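Local coordinates for sialidase B (Streptococcus pneumoniae serotype 4, PDB 4XJW), which cleaves terminal sialic acid from oligosaccharides, glycoproteins and glycolipids, acting as an intramolecular trans-sialidase, at residues Tyr10-Lys15 and Gly165-Ile170; Ser222-Tyr227 and Phe287-Ile292; Ile302-Val307 and Thr450-Gly455. The protein carries 1 engineered substitution. One frame throughout, in Å; residues are numbered along the deposited sequence.

Contact 1 of 3, residues Tyr10-Lys15 and Gly165-Ile170; sequences YQLNNK and GSIDEI
Leu12 and Ile167 carry the apolar side of this antiparallel strand pair. Methyl CD1 of Leu12 lies 3.8 Å from CG1 of Ile167, and the side chains slant across each other. CG of Leu12, anti to its own carbonyl carbon (chi1 -50°), comes within 3.8 Å of Gly165 O. Tyr10 joins them on the same face. Its CB packs beside CB of Ile167, and the carbonyl O of Ile167 lies at the edge of the ring, near its plane. Tyr10 CE2 is 4.0 Å from CG2 of Ile170, whose side chain crosses the tyrosine at about a right angle. Tyr10-Ile167 and Leu12-Gly165 are hydrogen-bonded antiparallel pairs, and Gln11-Ser166 between them is a non-hydrogen-bonded pair. Tyr10 N gives a nearly straight bond to Ile167 O at 2.9 Å, and Ile167 N returns one to Tyr10 O. The other face carries Gln11 and Ser166. At the polar edge, a water lies within hydrogen-bonding distance of Gly165 O and Asn13 OD1, which also bonds Lys164 NZ. Within the lectin-like N-terminal domain, strand 166-173 lies between strands 5-13 and 32-39. Ile17 and Leu150 of the second sheet pack on the apolar face, as in a beta sandwich.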
loop_
_atom_site.group_PDB
_atom_site.type_symbol
_atom_site.label_atom_id
_atom_site.label_comp_id
_atom_site.label_asym_id
_atom_site.label_seq_id
_atom_site.Cartn_x
_atom_site.Cartn_y
_atom_site.Cartn_z
ATOM N N TYR A 10 -13.864 31.215 -7.740
ATOM C CA TYR A 10 -15.260 30.987 -7.382
ATOM C C TYR A 10 -15.358 30.429 -5.970
ATOM O O TYR A 10 -14.812 29.366 -5.674
ATOM C CB TYR A 10 -15.927 30.000 -8.344
ATOM C CG TYR A 10 -16.049 30.468 -9.773
ATOM C CD1 TYR A 10 -17.053 31.355 -10.151
ATOM C CD2 TYR A 10 -15.175 30.004 -10.752
ATOM C CE1 TYR A 10 -17.168 31.778 -11.460
ATOM C CE2 TYR A 10 -15.290 30.419 -12.061
ATOM C CZ TYR A 10 -16.286 31.305 -12.410
ATOM O OH TYR A 10 -16.397 31.718 -13.720
ATOM N N GLN A 11 -16.050 31.152 -5.100
ATOM C CA GLN A 11 -16.320 30.662 -3.765
ATOM C C GLN A 11 -17.616 29.871 -3.794
ATOM O O GLN A 11 -18.659 30.397 -4.177
ATOM C CB GLN A 11 -16.424 31.818 -2.776
ATOM C CG GLN A 11 -15.156 32.650 -2.715
ATOM C CD GLN A 11 -13.954 31.812 -2.332
ATOM O OE1 GLN A 11 -13.972 31.122 -1.313
ATOM N NE2 GLN A 11 -12.913 31.851 -3.156
ATOM N N LEU A 12 -17.538 28.600 -3.415
ATOM C CA LEU A 12 -18.716 27.756 -3.318
ATOM C C LEU A 12 -19.148 27.716 -1.857
ATOM O O LEU A 12 -18.578 26.988 -1.041
ATOM C CB LEU A 12 -18.416 26.348 -3.847
ATOM C CG LEU A 12 -17.756 26.271 -5.227
ATOM C CD1 LEU A 12 -17.511 24.836 -5.625
ATOM C CD2 LEU A 12 -18.594 26.964 -6.288
ATOM N N ASN A 13 -20.139 28.534 -1.514
ATOM C CA ASN A 13 -20.639 28.564 -0.151
ATOM C C ASN A 13 -22.098 28.148 -0.088
ATOM O O ASN A 13 -22.973 28.974 0.174
ATOM C CB ASN A 13 -20.450 29.951 0.470
ATOM C CG ASN A 13 -18.988 30.337 0.601
ATOM O OD1 ASN A 13 -18.242 29.734 1.372
ATOM N ND2 ASN A 13 -18.574 31.352 -0.145
ATOM N N ASN A 14 -22.341 26.860 -0.320
ATOM C CA ASN A 14 -23.689 26.297 -0.369
ATOM C C ASN A 14 -24.660 27.154 -1.167
ATOM O O ASN A 14 -25.764 27.459 -0.716
ATOM C CB ASN A 14 -24.204 25.994 1.039
ATOM C CG ASN A 14 -23.368 24.939 1.740
ATOM O OD1 ASN A 14 -23.393 23.768 1.364
ATOM N ND2 ASN A 14 -22.613 25.351 2.750
ATOM N N LYS A 15 -24.217 27.556 -2.353
ATOM C CA LYS A 15 -25.026 28.365 -3.251
ATOM C C LYS A 15 -24.499 28.244 -4.669
ATOM O O LYS A 15 -23.346 28.580 -4.938
ATOM C CB LYS A 15 -25.008 29.829 -2.807
ATOM C CG LYS A 15 -25.751 30.776 -3.736
ATOM C CD LYS A 15 -25.687 32.193 -3.197
ATOM C CE LYS A 15 -26.571 33.129 -3.997
ATOM N NZ LYS A 15 -26.698 34.442 -3.304
ATOM N N GLY A 165 -16.572 24.802 -0.784
ATOM C CA GLY A 165 -15.221 24.714 -1.298
ATOM C C GLY A 165 -14.960 25.892 -2.202
ATOM O O GLY A 165 -15.662 26.897 -2.117
ATOM N N SER A 166 -13.958 25.784 -3.066
ATOM C CA SER A 166 -13.700 26.848 -4.018
ATOM C C SER A 166 -13.123 26.296 -5.306
ATOM O O SER A 166 -12.372 25.322 -5.298
ATOM C CB SER A 166 -12.763 27.908 -3.432
ATOM O OG SER A 166 -11.473 27.384 -3.187
ATOM N N ILE A 167 -13.494 26.913 -6.417
ATOM C CA ILE A 167 -12.918 26.562 -7.701
ATOM C C ILE A 167 -11.994 27.696 -8.127
ATOM O O ILE A 167 -12.453 28.756 -8.552
ATOM C CB ILE A 167 -14.002 26.315 -8.751
ATOM C CG1 ILE A 167 -14.891 25.150 -8.327
ATOM C CG2 ILE A 167 -13.389 26.052 -10.125
ATOM C CD1 ILE A 167 -16.034 24.906 -9.262
ATOM N N ASP A 168 -10.693 27.486 -7.979
ATOM C CA ASP A 168 -9.741 28.547 -8.281
ATOM C C ASP A 168 -9.588 28.775 -9.786
ATOM O O ASP A 168 -9.391 29.905 -10.229
ATOM C CB ASP A 168 -8.393 28.288 -7.609
ATOM C CG ASP A 168 -8.338 28.833 -6.192
ATOM O OD1 ASP A 168 -9.109 29.769 -5.886
ATOM O OD2 ASP A 168 -7.523 28.325 -5.389
ATOM N N GLU A 169 -9.690 27.699 -10.563
ATOM C CA GLU A 169 -9.629 27.766 -12.023
ATOM C C GLU A 169 -10.513 26.674 -12.620
ATOM O O GLU A 169 -10.516 25.538 -12.141
ATOM C CB GLU A 169 -8.198 27.563 -12.522
ATOM C CG GLU A 169 -7.141 28.426 -11.840
ATOM C CD GLU A 169 -5.756 28.208 -12.410
ATOM O OE1 GLU A 169 -5.652 27.580 -13.484
ATOM O OE2 GLU A 169 -4.777 28.668 -11.783
ATOM N N ILE A 170 -11.257 27.009 -13.670
ATOM C CA ILE A 170 -11.972 25.991 -14.431
ATOM C C ILE A 170 -11.940 26.302 -15.927
ATOM O O ILE A 170 -12.213 27.431 -16.344
ATOM C CB ILE A 170 -13.420 25.792 -13.937
ATOM C CG1 ILE A 170 -14.115 24.716 -14.777
ATOM C CG2 ILE A 170 -14.206 27.103 -13.959
ATOM C CD1 ILE A 170 -15.496 24.380 -14.303
HETATM O O HOH W 1 -15.749 28.933 -0.023
#

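Contact 2 of 3, residues Ser222-Tyr227 and Phe287-Ile292; sequences SIDARY and FIDSSI. With DMS (dimethyl sulfoxide), chain C.
Asp224 OD2 is gripped by two nitrogens of Arg226 in a salt bridge, NE at 3.0 Å and NH2 at 2.8 Å. The arginine comes side-on, with OD2 close to the guanidinium plane. NE uses the anti lone pair of OD2, while NH2 approaches 34° out of the carboxylate plane. OD1 accepts Asp289 N on its syn lone pair at 3.1 Å, so the carboxylate ties its own strand to the next blade. A water donates to Asp224 OD1 and accepts from Ser290 N. Ile288 lies beside the salt bridge, its CD1 3.4 Å from Arg226 NH2. That same nitrogen donates to the oxygen of a dimethyl sulfoxide, probably from the crystallisation liquor. Farther along, the OG atoms of Ser222 and Ser290 share a hydrogen bond of 2.8 Å. Both hold OG between the backbone N and carbonyl carbon (chi1 64° and 66°), which turns the hydroxyls to each other. Ser222 OG also bonds Thr210 OG1, and Ile292 CD1 packs against Ser222 OG. Arg226 NH1, probably in the second shell, forms a salt bridge with Asp232, the likely catalytic proton acceptor. Strand 219-226 lies between 205-213 and 237-244 in one propeller sheet; 286-294 lies in the next, between 301-308 and 451-459.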
loop_
_atom_site.group_PDB
_atom_site.type_symbol
_atom_site.label_atom_id
_atom_site.label_comp_id
_atom_site.label_asym_id
_atom_site.label_seq_id
_atom_site.Cartn_x
_atom_site.Cartn_y
_atom_site.Cartn_z
ATOM N N SER A 222 10.890 0.028 0.796
ATOM C CA SER A 222 10.374 -1.222 0.231
ATOM C C SER A 222 8.851 -1.241 0.258
ATOM O O SER A 222 8.221 -0.415 0.933
ATOM C CB SER A 222 10.955 -2.466 0.913
ATOM O OG SER A 222 10.584 -2.558 2.273
ATOM N N ILE A 223 8.271 -2.167 -0.502
ATOM C CA ILE A 223 6.827 -2.194 -0.717
ATOM C C ILE A 223 6.411 -3.564 -1.219
ATOM O O ILE A 223 7.220 -4.289 -1.806
ATOM C CB ILE A 223 6.416 -1.093 -1.739
ATOM C CG1 ILE A 223 4.913 -0.824 -1.709
ATOM C CG2 ILE A 223 6.764 -1.481 -3.163
ATOM C CD1 ILE A 223 4.564 0.498 -1.187
ATOM N N ASP A 224 5.161 -3.928 -0.950
ATOM C CA ASP A 224 4.506 -5.038 -1.641
ATOM C C ASP A 224 4.038 -4.531 -2.998
ATOM O O ASP A 224 3.229 -3.604 -3.059
ATOM C CB ASP A 224 3.240 -5.471 -0.895
ATOM C CG ASP A 224 3.493 -6.356 0.318
ATOM O OD1 ASP A 224 4.563 -6.315 0.957
ATOM O OD2 ASP A 224 2.539 -7.090 0.661
ATOM N N ALA A 225 4.556 -5.125 -4.069
ATOM C CA ALA A 225 4.073 -4.896 -5.416
ATOM C C ALA A 225 2.987 -5.964 -5.600
ATOM O O ALA A 225 3.298 -7.148 -5.738
ATOM C CB ALA A 225 5.204 -5.078 -6.423
ATOM N N ARG A 226 1.725 -5.549 -5.558
ATOM C CA ARG A 226 0.625 -6.505 -5.527
ATOM C C ARG A 226 -0.060 -6.577 -6.887
ATOM O O ARG A 226 -0.551 -5.566 -7.415
ATOM C CB ARG A 226 -0.354 -6.153 -4.401
ATOM C CG ARG A 226 0.278 -6.184 -3.004
ATOM C CD ARG A 226 -0.755 -6.461 -1.922
ATOM N NE ARG A 226 -0.119 -6.631 -0.617
ATOM C CZ ARG A 226 -0.782 -6.852 0.510
ATOM N NH1 ARG A 226 -2.110 -6.926 0.494
ATOM N NH2 ARG A 226 -0.115 -7.003 1.645
ATOM N N TYR A 227 -0.081 -7.777 -7.463
ATOM C CA TYR A 227 -0.529 -7.925 -8.846
ATOM C C TYR A 227 -2.019 -8.227 -8.984
ATOM O O TYR A 227 -2.653 -7.725 -9.911
ATOM C CB TYR A 227 0.328 -8.966 -9.589
ATOM C CG TYR A 227 1.765 -8.531 -9.700
ATOM C CD1 TYR A 227 2.653 -8.730 -8.642
ATOM C CD2 TYR A 227 2.227 -7.882 -10.845
ATOM C CE1 TYR A 227 3.971 -8.301 -8.723
ATOM C CE2 TYR A 227 3.555 -7.444 -10.936
ATOM C CZ TYR A 227 4.412 -7.667 -9.870
ATOM O OH TYR A 227 5.724 -7.250 -9.933
ATOM N N PHE A 287 5.378 -13.066 -1.800
ATOM C CA PHE A 287 6.020 -12.510 -0.611
ATOM C C PHE A 287 5.080 -11.465 -0.054
ATOM O O PHE A 287 4.286 -10.894 -0.791
ATOM C CB PHE A 287 7.360 -11.858 -0.944
ATOM C CG PHE A 287 8.344 -12.791 -1.599
ATOM C CD1 PHE A 287 8.380 -12.917 -2.988
ATOM C CD2 PHE A 287 9.246 -13.522 -0.833
ATOM C CE1 PHE A 287 9.299 -13.768 -3.597
ATOM C CE2 PHE A 287 10.160 -14.386 -1.432
ATOM C CZ PHE A 287 10.178 -14.509 -2.820
ATOM N N ILE A 288 5.146 -11.209 1.244
ATOM C CA ILE A 288 4.237 -10.221 1.814
ATOM C C ILE A 288 4.825 -9.662 3.103
ATOM O O ILE A 288 5.425 -10.408 3.863
ATOM C CB ILE A 288 2.821 -10.831 2.006
ATOM C CG1 ILE A 288 1.868 -9.835 2.686
ATOM C CG2 ILE A 288 2.906 -12.167 2.774
ATOM C CD1 ILE A 288 0.397 -10.240 2.580
ATOM N N ASP A 289 4.685 -8.345 3.309
ATOM C CA ASP A 289 5.129 -7.673 4.543
ATOM C C ASP A 289 6.642 -7.650 4.711
ATOM O O ASP A 289 7.236 -8.582 5.252
ATOM C CB ASP A 289 4.457 -8.268 5.799
ATOM C CG ASP A 289 2.962 -8.028 5.830
ATOM O OD1 ASP A 289 2.458 -7.269 4.975
ATOM O OD2 ASP A 289 2.276 -8.606 6.704
ATOM N N SER A 290 7.260 -6.568 4.255
ATOM C CA SER A 290 8.708 -6.454 4.315
ATOM C C SER A 290 9.185 -5.517 5.411
ATOM O O SER A 290 8.429 -4.661 5.900
ATOM C CB SER A 290 9.284 -6.022 2.961
ATOM O OG SER A 290 8.884 -4.705 2.613
ATOM N N SER A 291 10.461 -5.661 5.762
ATOM C CA SER A 291 11.077 -4.862 6.819
ATOM C C SER A 291 12.565 -4.695 6.514
ATOM O O SER A 291 13.209 -5.640 6.036
ATOM C CB SER A 291 10.888 -5.532 8.185
ATOM O OG SER A 291 11.129 -4.599 9.219
ATOM N N ILE A 292 13.109 -3.507 6.801
ATOM C CA ILE A 292 14.492 -3.163 6.449
ATOM C C ILE A 292 15.319 -2.737 7.666
ATOM O O ILE A 292 14.807 -2.068 8.562
ATOM C CB ILE A 292 14.525 -2.010 5.429
ATOM C CG1 ILE A 292 13.988 -2.469 4.080
ATOM C CG2 ILE A 292 15.950 -1.491 5.231
ATOM C CD1 ILE A 292 13.743 -1.300 3.127
HETATM S S DMS C . -0.761 -6.852 5.985
HETATM O O DMS C . -0.140 -7.336 4.704
HETATM C C1 DMS C . -2.298 -5.985 5.563
HETATM C C2 DMS C . -1.491 -8.302 6.793
HETATM O O HOH W 2 6.194 -4.545 2.257
#

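Contact 3 of 3, residues Ile302-Val307 and Thr450-Gly455; sequences ILLADV and TYLCPG
The backbones of Asp306 and Leu452 come no nearer than 6.2 Å between CA atoms, and no main-chain hydrogen bond joins the two segments directly. Asp306 spans the gap. Its CG lies anti to the carbonyl carbon (chi1 -57°), and the carboxylate reaches across to Leu452. OD1 accepts the backbone N-H of Leu452 on the syn lone pair, at 3.0 Å and nearly straight (166°). The same OD1 lies 3.3 Å from Leu452 CB, so the carboxylate rests against the base of that side chain. Asp306 OD2 and Leu452 O both lie 2.6 Å from one water. Asp306 thus holds the N-H directly, and the water probably links it to the carbonyl. The apolar half of the contact lies beside this polar link. The side chain of Leu452 crosses that of Leu304 at about a right angle. Methyl CD2 of Leu452 sits 3.5 Å from Leu304 CB and 3.2 Å from Leu304 O. The second methyl, CD1, is 4.0 Å from Leu304 CD2. Phe468 and Met423 also touch Leu304. The side chain of Tyr451 is about 7 Å from that of Glu503, a predicted active-site residue. Both segments belong to one mixed sheet of the beta propeller but are not neighbours in it. Strand 286-294 runs between them, antiparallel to 301-308 and parallel to 451-459. The contact crosses over this middle strand, where Ser291 touches Leu452 and Ile288 and Asp289 touch Asp306. Strand 420-426 follows on the outer side of 301-308, and 466-472 beyond 451-459.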
loop_
_atom_site.group_PDB
_atom_site.type_symbol
_atom_site.label_atom_id
_atom_site.label_comp_id
_atom_site.label_asym_id
_atom_site.label_seq_id
_atom_site.Cartn_x
_atom_site.Cartn_y
_atom_site.Cartn_z
ATOM N N ILE A 302 19.768 -5.114 5.125
ATOM C CA ILE A 302 19.098 -6.396 5.268
ATOM C C ILE A 302 17.585 -6.228 5.176
ATOM O O ILE A 302 17.002 -5.387 5.857
ATOM C CB ILE A 302 19.498 -7.062 6.584
ATOM C CG1 ILE A 302 21.008 -7.327 6.585
ATOM C CG2 ILE A 302 18.692 -8.327 6.810
ATOM C CD1 ILE A 302 21.533 -7.876 7.893
ATOM N N LEU A 303 16.948 -7.022 4.320
ATOM C CA LEU A 303 15.498 -6.956 4.159
ATOM C C LEU A 303 14.875 -8.312 4.446
ATOM O O LEU A 303 15.327 -9.338 3.928
ATOM C CB LEU A 303 15.138 -6.451 2.744
ATOM C CG LEU A 303 13.658 -6.300 2.346
ATOM C CD1 LEU A 303 13.493 -5.224 1.284
ATOM C CD2 LEU A 303 13.086 -7.602 1.805
ATOM N N LEU A 304 13.852 -8.314 5.290
ATOM C CA LEU A 304 13.104 -9.533 5.565
ATOM C C LEU A 304 11.692 -9.421 4.977
ATOM O O LEU A 304 11.172 -8.320 4.805
ATOM C CB LEU A 304 13.041 -9.816 7.075
ATOM C CG LEU A 304 14.182 -10.622 7.701
ATOM C CD1 LEU A 304 15.530 -9.962 7.486
ATOM C CD2 LEU A 304 13.917 -10.830 9.186
ATOM N N ALA A 305 11.079 -10.560 4.661
ATOM C CA ALA A 305 9.669 -10.607 4.249
ATOM C C ALA A 305 9.072 -11.971 4.556
ATOM O O ALA A 305 9.799 -12.949 4.681
ATOM C CB ALA A 305 9.516 -10.283 2.753
ATOM N N ASP A 306 7.753 -12.048 4.666
ATOM C CA ASP A 306 7.123 -13.364 4.741
ATOM C C ASP A 306 7.168 -14.001 3.360
ATOM O O ASP A 306 7.059 -13.299 2.349
ATOM C CB ASP A 306 5.649 -13.283 5.136
ATOM C CG ASP A 306 5.400 -12.571 6.459
ATOM O OD1 ASP A 306 6.271 -12.576 7.349
ATOM O OD2 ASP A 306 4.281 -12.021 6.601
ATOM N N VAL A 307 7.298 -15.328 3.319
ATOM C CA VAL A 307 7.211 -16.062 2.052
ATOM C C VAL A 307 6.045 -17.025 2.108
ATOM O O VAL A 307 5.901 -17.775 3.078
ATOM C CB VAL A 307 8.483 -16.868 1.766
ATOM C CG1 VAL A 307 8.454 -17.395 0.330
ATOM C CG2 VAL A 307 9.693 -16.007 1.984
ATOM N N THR A 450 6.400 -17.191 12.395
ATOM C CA THR A 450 5.822 -15.980 12.948
ATOM C C THR A 450 5.642 -15.020 11.776
ATOM O O THR A 450 6.148 -15.276 10.680
ATOM C CB THR A 450 6.721 -15.349 14.014
ATOM O OG1 THR A 450 8.009 -15.045 13.458
ATOM C CG2 THR A 450 6.893 -16.304 15.207
ATOM N N TYR A 451 4.913 -13.937 12.008
ATOM C CA TYR A 451 4.576 -13.009 10.936
ATOM C C TYR A 451 5.404 -11.745 11.096
ATOM O O TYR A 451 5.373 -11.111 12.154
ATOM C CB TYR A 451 3.090 -12.675 10.982
ATOM C CG TYR A 451 2.195 -13.893 11.065
ATOM C CD1 TYR A 451 2.082 -14.770 9.998
ATOM C CD2 TYR A 451 1.470 -14.162 12.219
ATOM C CE1 TYR A 451 1.264 -15.888 10.074
ATOM C CE2 TYR A 451 0.650 -15.266 12.306
ATOM C CZ TYR A 451 0.550 -16.125 11.231
ATOM O OH TYR A 451 -0.271 -17.232 11.333
ATOM N N LEU A 452 6.145 -11.377 10.050
ATOM C CA LEU A 452 7.035 -10.231 10.144
ATOM C C LEU A 452 6.241 -8.949 10.337
ATOM O O LEU A 452 5.214 -8.737 9.693
ATOM C CB LEU A 452 7.893 -10.132 8.893
ATOM C CG LEU A 452 9.051 -9.143 8.915
ATOM C CD1 LEU A 452 10.133 -9.574 9.878
ATOM C CD2 LEU A 452 9.612 -9.011 7.505
ATOM N N CYS A 453 6.724 -8.090 11.225
ATOM C CA CYS A 453 6.136 -6.765 11.367
ATOM C C CYS A 453 6.687 -5.854 10.285
ATOM O O CYS A 453 7.902 -5.639 10.205
ATOM C CB CYS A 453 6.459 -6.168 12.737
ATOM S SG CYS A 453 5.839 -7.165 14.118
ATOM N N PRO A 454 5.806 -5.310 9.433
ATOM C CA PRO A 454 6.346 -4.476 8.348
ATOM C C PRO A 454 6.899 -3.153 8.836
ATOM O O PRO A 454 6.424 -2.585 9.825
ATOM C CB PRO A 454 5.144 -4.233 7.447
ATOM C CG PRO A 454 3.930 -4.472 8.307
ATOM C CD PRO A 454 4.342 -5.474 9.362
ATOM N N GLY A 455 7.921 -2.667 8.136
ATOM C CA GLY A 455 8.483 -1.368 8.421
ATOM C C GLY A 455 9.985 -1.428 8.573
ATOM O O GLY A 455 10.704 -1.772 7.630
HETATM O O HOH W 3 3.559 -10.344 8.413
#

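The three contacts follow one another along the chain. Contact 1 pairs two strands of the N-terminal lectin-like domain, while contacts 2 and 3 lie in the sialidase propeller. The centre of contact 1 is about 41 Å from that of contact 2 and 47 Å from that of contact 3, with no touch. Contacts 2 and 3 have centres 9 Å apart and meet through strands 286-294 and 301-308, which are consecutive in the chain and adjacent in the sheet. Probable backbone hydrogen bonds link Ser291 O to Leu304 N and Ile288 O to Asp306 N. Contact 2 joins two propeller sheets beside the probable active site, and contact 3 lies within one sheet, somewhat farther from Asp232.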